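Local coordinates for protein superoxide dismutase [Mn/Fe] (Aeropyrum pernix, PDB 3AK2) that catalyses the dismutation of superoxide to dioxygen and hydrogen peroxide at a metal centre that can hold manganese or iron, at residues Glu8-Pro13 and Met78-Trp83; Trp83-Pro88 and Glu196-Gln201; Ala120-Val125 and Leu162-Trp167. All coordinates share one frame; numbering follows the deposited sequence.

Contact 1. Residues Glu8-Pro13 and Met78-Trp83. With MN (manganese (II) ion), chain E; EDO (1,2-ethanediol), chain J; EDO (1,2-ethanediol), chain G.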
loop_
_atom_site.group_PDB
_atom_site.type_symbol
_atom_site.label_atom_id
_atom_site.label_comp_id
_atom_site.label_asym_id
_atom_site.label_seq_id
_atom_site.Cartn_x
_atom_site.Cartn_y
_atom_site.Cartn_z
ATOM N N GLU A 8 -19.170 -4.545 17.955
ATOM C CA GLU A 8 -19.908 -5.801 18.068
ATOM C C GLU A 8 -20.250 -6.317 16.687
ATOM O O GLU A 8 -20.505 -5.533 15.767
ATOM C CB GLU A 8 -21.214 -5.610 18.844
ATOM C CG GLU A 8 -21.091 -4.942 20.198
ATOM C CD GLU A 8 -22.434 -4.461 20.702
ATOM O OE1 GLU A 8 -22.665 -3.232 20.705
ATOM O OE2 GLU A 8 -23.268 -5.314 21.069
ATOM N N LEU A 9 -20.269 -7.638 16.552
ATOM C CA LEU A 9 -20.714 -8.281 15.325
ATOM C C LEU A 9 -22.235 -8.179 15.200
ATOM O O LEU A 9 -22.959 -8.704 16.048
ATOM C CB LEU A 9 -20.297 -9.754 15.318
ATOM C CG LEU A 9 -20.625 -10.537 14.045
ATOM C CD1 LEU A 9 -19.729 -10.076 12.915
ATOM C CD2 LEU A 9 -20.474 -12.036 14.275
ATOM N N PRO A 10 -22.726 -7.499 14.147
ATOM C CA PRO A 10 -24.176 -7.457 13.975
ATOM C C PRO A 10 -24.692 -8.783 13.423
ATOM O O PRO A 10 -23.945 -9.498 12.751
ATOM C CB PRO A 10 -24.369 -6.350 12.939
ATOM C CG PRO A 10 -23.127 -6.395 12.117
ATOM C CD PRO A 10 -22.021 -6.756 13.082
ATOM N N PRO A 11 -25.965 -9.119 13.700
ATOM C CA PRO A 11 -26.542 -10.265 13.002
ATOM C C PRO A 11 -26.766 -9.894 11.543
ATOM O O PRO A 11 -26.812 -8.704 11.212
ATOM C CB PRO A 11 -27.892 -10.452 13.700
ATOM C CG PRO A 11 -28.246 -9.085 14.191
ATOM C CD PRO A 11 -26.935 -8.480 14.610
ATOM N N LEU A 12 -26.896 -10.894 10.678
ATOM C CA LEU A 12 -27.330 -10.642 9.307
ATOM C C LEU A 12 -28.806 -10.232 9.306
ATOM O O LEU A 12 -29.537 -10.556 10.244
ATOM C CB LEU A 12 -27.124 -11.878 8.427
ATOM C CG LEU A 12 -25.699 -12.390 8.231
ATOM C CD1 LEU A 12 -25.702 -13.534 7.247
ATOM C CD2 LEU A 12 -24.772 -11.285 7.758
ATOM N N PRO A 13 -29.243 -9.501 8.265
ATOM C CA PRO A 13 -30.662 -9.150 8.128
ATOM C C PRO A 13 -31.540 -10.301 7.620
ATOM O O PRO A 13 -32.745 -10.124 7.444
ATOM C CB PRO A 13 -30.647 -8.011 7.094
ATOM C CG PRO A 13 -29.190 -7.679 6.852
ATOM C CD PRO A 13 -28.439 -8.919 7.176
ATOM N N MET A 78 -17.034 -1.960 6.661
ATOM C CA MET A 78 -17.344 -2.374 5.294
ATOM C C MET A 78 -18.302 -3.562 5.270
ATOM O O MET A 78 -19.254 -3.568 4.491
ATOM C CB MET A 78 -16.078 -2.667 4.477
ATOM C CG MET A 78 -15.148 -1.466 4.281
ATOM S SD MET A 78 -15.858 -0.120 3.302
ATOM C CE MET A 78 -15.785 -0.831 1.648
ATOM N N HIS A 79 -18.081 -4.555 6.132
ATOM C CA HIS A 79 -19.013 -5.692 6.199
ATOM C C HIS A 79 -20.365 -5.288 6.776
ATOM O O HIS A 79 -21.400 -5.803 6.358
ATOM C CB HIS A 79 -18.411 -6.873 6.966
ATOM C CG HIS A 79 -17.306 -7.563 6.230
ATOM N ND1 HIS A 79 -16.012 -7.087 6.223
ATOM C CD2 HIS A 79 -17.301 -8.677 5.458
ATOM C CE1 HIS A 79 -15.259 -7.879 5.481
ATOM N NE2 HIS A 79 -16.015 -8.853 5.006
ATOM N N THR A 80 -20.354 -4.357 7.725
ATOM C CA THR A 80 -21.582 -3.832 8.319
ATOM C C THR A 80 -22.487 -3.187 7.265
ATOM O O THR A 80 -23.710 -3.293 7.354
ATOM C CB THR A 80 -21.248 -2.846 9.460
ATOM O OG1 THR A 80 -20.621 -3.563 10.530
ATOM C CG2 THR A 80 -22.494 -2.133 9.991
ATOM N N ILE A 81 -21.889 -2.544 6.267
ATOM C CA ILE A 81 -22.647 -1.978 5.150
ATOM C C ILE A 81 -23.023 -3.075 4.140
ATOM O O ILE A 81 -24.147 -3.103 3.628
ATOM C CB ILE A 81 -21.859 -0.838 4.463
ATOM C CG1 ILE A 81 -21.570 0.285 5.468
ATOM C CG2 ILE A 81 -22.615 -0.312 3.242
ATOM C CD1 ILE A 81 -20.579 1.326 4.975
ATOM N N PHE A 82 -22.087 -3.990 3.886
ATOM C CA PHE A 82 -22.258 -5.071 2.909
ATOM C C PHE A 82 -23.515 -5.922 3.134
ATOM O O PHE A 82 -24.263 -6.183 2.187
ATOM C CB PHE A 82 -20.996 -5.945 2.904
ATOM C CG PHE A 82 -20.989 -7.042 1.867
ATOM C CD1 PHE A 82 -21.134 -6.756 0.515
ATOM C CD2 PHE A 82 -20.787 -8.367 2.252
ATOM C CE1 PHE A 82 -21.108 -7.782 -0.439
ATOM C CE2 PHE A 82 -20.747 -9.395 1.311
ATOM C CZ PHE A 82 -20.913 -9.102 -0.036
ATOM N N TRP A 83 -23.762 -6.348 4.373
ATOM C CA TRP A 83 -24.891 -7.255 4.607
ATOM C C TRP A 83 -26.265 -6.646 4.268
ATOM O O TRP A 83 -27.005 -7.231 3.477
ATOM C CB TRP A 83 -24.896 -7.838 6.023
ATOM C CG TRP A 83 -23.592 -8.373 6.531
ATOM C CD1 TRP A 83 -22.976 -8.023 7.696
ATOM C CD2 TRP A 83 -22.766 -9.384 5.927
ATOM N NE1 TRP A 83 -21.813 -8.739 7.854
ATOM C CE2 TRP A 83 -21.663 -9.586 6.790
ATOM C CE3 TRP A 83 -22.856 -10.146 4.753
ATOM C CZ2 TRP A 83 -20.649 -10.498 6.508
ATOM C CZ3 TRP A 83 -21.841 -11.057 4.476
ATOM C CH2 TRP A 83 -20.754 -11.222 5.351
HETATM MN MN MN E . -15.286 -10.127 3.358
HETATM C C1 EDO J . -24.145 -11.837 15.311
HETATM O O1 EDO J . -23.709 -11.485 16.630
HETATM C C2 EDO J . -24.710 -13.253 15.319
HETATM O O2 EDO J . -25.850 -13.322 14.455
HETATM C C1 EDO G . -26.799 -14.720 11.128
HETATM O O1 EDO G . -27.296 -13.520 11.719
HETATM C C2 EDO G . -27.877 -15.359 10.265
HETATM O O2 EDO G . -28.796 -16.051 11.116
HETATM O O HOH W 1 -13.699 -8.794 2.908
#
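The irregular chain of Glu8-Pro13 runs beside the last turn of helix 62-82, Leu12 and Trp83 bringing their CA atoms to 6.3 Å and Pro10 and Thr80 theirs to 7.2 Å. At the centre of the packing one methyl group lies on one aromatic face: CD2 of Leu12 stands 3.4 Å from the centroid of the five-membered ring of Trp83 and 17° off its normal, a CH-pi contact. With CG of Leu12 beside its own backbone N (chi1 -62°), the branched end swings inward although its CB does not head for the helix. A branched leucine suits this spot, since one methyl can sit on the indole while CD1 is turned toward a bound ethanediol. The opposite face of the indole carries His79 O, 3.0 Å above the ring plane, and CD2 of Phe82, both near the rim. Pro13 adds its CD against Trp83 CB at 3.9 Å, and Pro10 CG approaches Thr80 OG1, a hydroxyl hydrogen-bonded to His76 O one turn back. That ethanediol, probably from the crystallisation liquor, takes the N-H of Leu12 at O1 (2.9 Å), consistent with this N-H being accessible from outside. The indole is thus pressed from both faces, while its NE1 hydrogen-bonds to ND1 of His36 on helix 25-54; apolar packing and that polar tie would fix its tilt close to His79, whose NE2 binds manganese.

Contact 2. Residues Trp83-Pro88 and Glu196-Gln201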
loop_
_atom_site.group_PDB
_atom_site.type_symbol
_atom_site.label_atom_id
_atom_site.label_comp_id
_atom_site.label_asym_id
_atom_site.label_seq_id
_atom_site.Cartn_x
_atom_site.Cartn_y
_atom_site.Cartn_z
ATOM N N TRP A 83 -23.762 -6.348 4.373
ATOM C CA TRP A 83 -24.891 -7.255 4.607
ATOM C C TRP A 83 -26.265 -6.646 4.268
ATOM O O TRP A 83 -27.005 -7.231 3.477
ATOM C CB TRP A 83 -24.896 -7.838 6.023
ATOM C CG TRP A 83 -23.592 -8.373 6.531
ATOM C CD1 TRP A 83 -22.976 -8.023 7.696
ATOM C CD2 TRP A 83 -22.766 -9.384 5.927
ATOM N NE1 TRP A 83 -21.813 -8.739 7.854
ATOM C CE2 TRP A 83 -21.663 -9.586 6.790
ATOM C CE3 TRP A 83 -22.856 -10.146 4.753
ATOM C CZ2 TRP A 83 -20.649 -10.498 6.508
ATOM C CZ3 TRP A 83 -21.841 -11.057 4.476
ATOM C CH2 TRP A 83 -20.754 -11.222 5.351
ATOM N N PRO A 84 -26.618 -5.485 4.865
ATOM C CA PRO A 84 -27.909 -4.881 4.505
ATOM C C PRO A 84 -27.972 -4.314 3.084
ATOM O O PRO A 84 -29.071 -4.045 2.583
ATOM C CB PRO A 84 -28.084 -3.771 5.542
ATOM C CG PRO A 84 -26.696 -3.419 5.965
ATOM C CD PRO A 84 -25.923 -4.704 5.905
ATOM N N ASN A 85 -26.819 -4.136 2.438
ATOM C CA ASN A 85 -26.766 -3.809 1.008
ATOM C C ASN A 85 -27.336 -4.934 0.146
ATOM O O ASN A 85 -27.540 -4.747 -1.055
ATOM C CB ASN A 85 -25.322 -3.579 0.548
ATOM C CG ASN A 85 -24.839 -2.135 0.697
ATOM O OD1 ASN A 85 -23.665 -1.869 0.441
ATOM N ND2 ASN A 85 -25.718 -1.209 1.078
ATOM N N MET A 86 -27.555 -6.104 0.744
ATOM C CA MET A 86 -28.123 -7.246 0.032
ATOM C C MET A 86 -29.443 -7.659 0.667
ATOM O O MET A 86 -29.741 -7.284 1.800
ATOM C CB MET A 86 -27.149 -8.428 0.016
ATOM C CG MET A 86 -25.838 -8.118 -0.689
ATOM S SD MET A 86 -24.679 -9.495 -0.782
ATOM C CE MET A 86 -24.236 -9.715 0.946
ATOM N N ALA A 87 -30.234 -8.417 -0.084
ATOM C CA ALA A 87 -31.512 -8.932 0.396
ATOM C C ALA A 87 -31.866 -10.164 -0.420
ATOM O O ALA A 87 -31.393 -10.306 -1.550
ATOM C CB ALA A 87 -32.604 -7.867 0.264
ATOM N N PRO A 88 -32.699 -11.065 0.144
ATOM C CA PRO A 88 -33.120 -12.243 -0.611
ATOM C C PRO A 88 -33.715 -11.836 -1.958
ATOM O O PRO A 88 -34.410 -10.815 -2.031
ATOM C CB PRO A 88 -34.196 -12.866 0.285
ATOM C CG PRO A 88 -33.843 -12.425 1.655
ATOM C CD PRO A 88 -33.287 -11.040 1.496
ATOM N N GLU A 196 -31.025 3.339 -1.174
ATOM C CA GLU A 196 -31.835 4.562 -1.189
ATOM C C GLU A 196 -31.866 5.241 0.182
ATOM O O GLU A 196 -31.707 6.459 0.286
ATOM C CB GLU A 196 -33.257 4.246 -1.672
ATOM C CG GLU A 196 -34.189 5.456 -1.805
ATOM C CD GLU A 196 -33.887 6.332 -3.014
ATOM O OE1 GLU A 196 -33.119 5.907 -3.902
ATOM O OE2 GLU A 196 -34.432 7.454 -3.082
ATOM N N LYS A 197 -32.062 4.446 1.230
ATOM C CA LYS A 197 -32.077 4.972 2.591
ATOM C C LYS A 197 -30.722 5.558 2.997
ATOM O O LYS A 197 -30.666 6.593 3.666
ATOM C CB LYS A 197 -32.538 3.905 3.581
ATOM C CG LYS A 197 -34.036 3.654 3.531
ATOM C CD LYS A 197 -34.437 2.495 4.428
ATOM C CE LYS A 197 -35.947 2.428 4.617
ATOM N NZ LYS A 197 -36.700 2.365 3.329
ATOM N N ARG A 198 -29.639 4.910 2.569
ATOM C CA ARG A 198 -28.289 5.427 2.812
ATOM C C ARG A 198 -28.047 6.747 2.086
ATOM O O ARG A 198 -27.525 7.700 2.673
ATOM C CB ARG A 198 -27.231 4.388 2.440
ATOM C CG ARG A 198 -27.221 3.236 3.413
ATOM C CD ARG A 198 -26.205 2.151 3.089
ATOM N NE ARG A 198 -26.463 1.019 3.973
ATOM C CZ ARG A 198 -26.018 0.909 5.221
ATOM N NH1 ARG A 198 -25.233 1.842 5.748
ATOM N NH2 ARG A 198 -26.356 -0.151 5.941
ATOM N N LEU A 199 -28.458 6.814 0.823
ATOM C CA LEU A 199 -28.344 8.052 0.063
ATOM C C LEU A 199 -29.150 9.185 0.703
ATOM O O LEU A 199 -28.676 10.318 0.784
ATOM C CB LEU A 199 -28.755 7.836 -1.392
ATOM C CG LEU A 199 -28.695 9.075 -2.293
ATOM C CD1 LEU A 199 -27.308 9.705 -2.305
ATOM C CD2 LEU A 199 -29.123 8.734 -3.697
ATOM N N GLU A 200 -30.358 8.871 1.162
ATOM C CA GLU A 200 -31.184 9.848 1.866
ATOM C C GLU A 200 -30.436 10.432 3.066
ATOM O O GLU A 200 -30.381 11.651 3.241
ATOM C CB GLU A 200 -32.502 9.214 2.314
ATOM C CG GLU A 200 -33.444 10.179 3.024
ATOM C CD GLU A 200 -34.464 9.481 3.905
ATOM O OE1 GLU A 200 -35.150 10.188 4.669
ATOM O OE2 GLU A 200 -34.586 8.237 3.843
ATOM N N GLN A 201 -29.845 9.562 3.883
ATOM C CA GLN A 201 -29.081 10.019 5.037
ATOM C C GLN A 201 -27.887 10.880 4.628
ATOM O O GLN A 201 -27.630 11.910 5.245
ATOM C CB GLN A 201 -28.632 8.843 5.910
ATOM C CG GLN A 201 -29.781 8.124 6.617
ATOM C CD GLN A 201 -30.685 9.064 7.401
ATOM O OE1 GLN A 201 -30.224 9.848 8.235
ATOM N NE2 GLN A 201 -31.982 8.984 7.135
#
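Asn85 ND2 and Arg198 NE grip one polar atom, OD2 of Asp194, the amide by a hydrogen bond and the guanidinium by a salt bridge, which would account for two donors lying 3.7 Å apart. The two flat groups stand almost perpendicular, their planes 88° apart, and converge on the carboxylate without stacking. The arginine comes from helix 192-205 with its chain extended from CG to NE, CG beside the backbone N (chi1 -71°), a length that spans the 9.5 Å between the CA atoms of Asn85 and Arg198. At the edge of the guanidinium, near its plane, NH2 meets CG of Pro84 at 3.3 Å, packing rather than a polar bond. Pro84 suits the second position of the type I turn from Trp83 to Met86, because its ring holds phi near the value needed (-70°); Met86 N to Trp83 O (3.0 Å) is the closing hydrogen bond. NH1 of Arg198 hydrogen-bonds to Tyr210 O of the second subunit. With a leucine in the arginine's place, Asp194 would probably lose its salt-bridge mate and that carbonyl its donor. Asparagine suits its buried place by offering both donor and acceptor: ND2 also serves Ile161 O, while OD1 accepts from Val163 N. Asp194 would largely balance the arginine's charge and, one turn earlier on the same helix, ties the turn after helix 62-82 to helix 192-205, while NH1 extends the link to the second subunit.

Contact 3. Residues Ala120-Val125 and Leu162-Trp167. With MN (manganese (II) ion), chain E.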
loop_
_atom_site.group_PDB
_atom_site.type_symbol
_atom_site.label_atom_id
_atom_site.label_comp_id
_atom_site.label_asym_id
_atom_site.label_seq_id
_atom_site.Cartn_x
_atom_site.Cartn_y
_atom_site.Cartn_z
ATOM N N ALA A 120 -17.095 -3.304 -13.631
ATOM C CA ALA A 120 -15.693 -3.261 -14.044
ATOM C C ALA A 120 -14.795 -2.896 -12.867
ATOM O O ALA A 120 -13.738 -3.502 -12.672
ATOM C CB ALA A 120 -15.495 -2.282 -15.192
ATOM N N ALA A 121 -15.217 -1.912 -12.078
ATOM C CA ALA A 121 -14.471 -1.540 -10.872
ATOM C C ALA A 121 -14.316 -2.734 -9.927
ATOM O O ALA A 121 -13.222 -3.001 -9.432
ATOM C CB ALA A 121 -15.136 -0.375 -10.168
ATOM N N ALA A 122 -15.406 -3.462 -9.692
ATOM C CA ALA A 122 -15.372 -4.625 -8.800
ATOM C C ALA A 122 -14.499 -5.758 -9.341
ATOM O O ALA A 122 -13.689 -6.336 -8.613
ATOM C CB ALA A 122 -16.782 -5.125 -8.540
ATOM N N LYS A 123 -14.667 -6.069 -10.621
ATOM C CA LYS A 123 -13.946 -7.179 -11.232
ATOM C C LYS A 123 -12.440 -6.963 -11.251
ATOM O O LYS A 123 -11.669 -7.919 -11.111
ATOM C CB LYS A 123 -14.457 -7.440 -12.651
ATOM C CG LYS A 123 -15.816 -8.117 -12.685
ATOM C CD LYS A 123 -16.329 -8.259 -14.107
ATOM C CE LYS A 123 -17.828 -8.516 -14.126
ATOM N NZ LYS A 123 -18.360 -8.575 -15.519
ATOM N N THR A 124 -12.027 -5.708 -11.409
ATOM C CA THR A 124 -10.614 -5.399 -11.620
ATOM C C THR A 124 -9.873 -4.916 -10.368
ATOM O O THR A 124 -8.774 -4.372 -10.470
ATOM C CB THR A 124 -10.421 -4.391 -12.771
ATOM O OG1 THR A 124 -11.058 -3.149 -12.442
ATOM C CG2 THR A 124 -10.978 -4.949 -14.099
ATOM N N VAL A 125 -10.461 -5.118 -9.192
ATOM C CA VAL A 125 -9.724 -4.875 -7.953
ATOM C C VAL A 125 -8.496 -5.781 -7.976
ATOM O O VAL A 125 -8.597 -6.981 -8.242
ATOM C CB VAL A 125 -10.581 -5.143 -6.701
ATOM C CG1 VAL A 125 -9.723 -5.112 -5.449
ATOM C CG2 VAL A 125 -11.697 -4.111 -6.594
ATOM N N LEU A 162 -23.176 1.758 -1.272
ATOM C CA LEU A 162 -23.288 0.418 -1.830
ATOM C C LEU A 162 -21.891 -0.145 -2.042
ATOM O O LEU A 162 -21.062 0.472 -2.708
ATOM C CB LEU A 162 -24.067 0.430 -3.150
ATOM C CG LEU A 162 -24.160 -0.913 -3.886
ATOM C CD1 LEU A 162 -24.879 -1.983 -3.062
ATOM C CD2 LEU A 162 -24.850 -0.736 -5.224
ATOM N N VAL A 163 -21.642 -1.321 -1.474
ATOM C CA VAL A 163 -20.330 -1.954 -1.572
ATOM C C VAL A 163 -20.472 -3.406 -2.006
ATOM O O VAL A 163 -21.458 -4.071 -1.663
ATOM C CB VAL A 163 -19.513 -1.871 -0.234
ATOM C CG1 VAL A 163 -19.369 -0.423 0.239
ATOM C CG2 VAL A 163 -20.133 -2.732 0.862
ATOM N N ILE A 164 -19.501 -3.884 -2.776
ATOM C CA ILE A 164 -19.398 -5.307 -3.087
ATOM C C ILE A 164 -18.038 -5.814 -2.624
ATOM O O ILE A 164 -16.999 -5.241 -2.955
ATOM C CB ILE A 164 -19.645 -5.638 -4.587
ATOM C CG1 ILE A 164 -19.598 -7.160 -4.806
ATOM C CG2 ILE A 164 -18.651 -4.909 -5.483
ATOM C CD1 ILE A 164 -19.804 -7.625 -6.248
ATOM N N ASP A 165 -18.063 -6.887 -1.849
ATOM C CA ASP A 165 -16.856 -7.526 -1.356
ATOM C C ASP A 165 -16.308 -8.433 -2.448
ATOM O O ASP A 165 -17.001 -9.361 -2.888
ATOM C CB ASP A 165 -17.211 -8.348 -0.121
ATOM C CG ASP A 165 -15.999 -8.860 0.629
ATOM O OD1 ASP A 165 -14.843 -8.633 0.202
ATOM O OD2 ASP A 165 -16.228 -9.490 1.672
ATOM N N VAL A 166 -15.089 -8.156 -2.907
ATOM C CA VAL A 166 -14.409 -9.046 -3.849
ATOM C C VAL A 166 -13.142 -9.677 -3.270
ATOM O O VAL A 166 -12.259 -10.114 -4.013
ATOM C CB VAL A 166 -14.153 -8.396 -5.238
ATOM C CG1 VAL A 166 -15.470 -8.169 -5.977
ATOM C CG2 VAL A 166 -13.371 -7.098 -5.112
ATOM N N TRP A 167 -13.058 -9.743 -1.943
ATOM C CA TRP A 167 -12.097 -10.651 -1.331
ATOM C C TRP A 167 -12.424 -12.051 -1.828
ATOM O O TRP A 167 -13.588 -12.365 -2.084
ATOM C CB TRP A 167 -12.200 -10.626 0.184
ATOM C CG TRP A 167 -11.536 -9.453 0.835
ATOM C CD1 TRP A 167 -11.833 -8.129 0.652
ATOM C CD2 TRP A 167 -10.481 -9.500 1.796
ATOM N NE1 TRP A 167 -11.018 -7.351 1.436
ATOM C CE2 TRP A 167 -10.184 -8.166 2.156
ATOM C CE3 TRP A 167 -9.755 -10.540 2.392
ATOM C CZ2 TRP A 167 -9.183 -7.845 3.081
ATOM C CZ3 TRP A 167 -8.765 -10.224 3.311
ATOM C CH2 TRP A 167 -8.490 -8.885 3.647
HETATM MN MN MN E . -15.286 -10.127 3.358
HETATM O O HOH W 1 -13.699 -8.794 2.908
#
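Val166 meets Ala122 and Val125 on one side of the chain, while the flat groups of its two neighbours, Asp165 and Trp167, are turned to the metal site. Over one face of the Trp167 indole, near the rim, lies water 1, 3.0 Å above the plane; the ring also stacks with His150, and its NE1 hydrogen-bonds to Lys149 O. CG of Asp165 is anti to the backbone N (chi1 -170°), which carries the carboxylate toward the metal. OD2 binds manganese at 2.0 Å, and OD1 takes the N-H of Trp167 at 3.0 Å, closing an Asx turn; that donor comes from above the carboxylate plane, 42° out of it. Water 1, itself a manganese ligand, gives OD1 a weak bond. Aspartate fits because its short arm offers one oxygen to the metal and the other to the chain.

Turned toward helix 111-123 are the branched side chains of Ile164 and Val166. Ala122 CB touches CG2 of Ile164 at 3.6 Å, its small methyl letting the helix come close to the strand, and Val166 CG2 lies 3.6 Å from Ala122 O. Val125 CG2 presses on Val166 CG2 at 3.7 Å, just past the helix end, where Thr124 OG1 donates a hydrogen bond to Ala120 O (2.7 Å), an oxygen that also takes Thr124 N from the opposite face of its plane. The end of helix 111-123 therefore packs on one side of strand 159-165, which pairs with strand 129-136; helix 179-186 shares that packing through Val183 and Trp186 on Ile164, and Phe82 of helix 62-82 reaches Val163 and Asp165.

In the fold
Contacts 1 and 3 each bring a ligand to the same manganese, although their centres lie about 17 Å apart: NE2 of His79 and OD2 of Asp165 come within 3.4 Å of each other at the metal, where His31 and His169 complete the protein ligands. Contact 1 lies in the alpha-hairpin region and contact 3 in the C-terminal one, so the metal is held between the two; contact 2 itself spans both. Phe82 CE1 packs against Asp165 N at 3.5 Å, on the backbone of a metal ligand. Contact 2 continues from contact 1 through Trp83, their centres about 12 Å apart, and binds to contact 3 by a probable hydrogen bond of 2.8 Å from Val163 N to Asn85 OD1. All three also reach the second subunit.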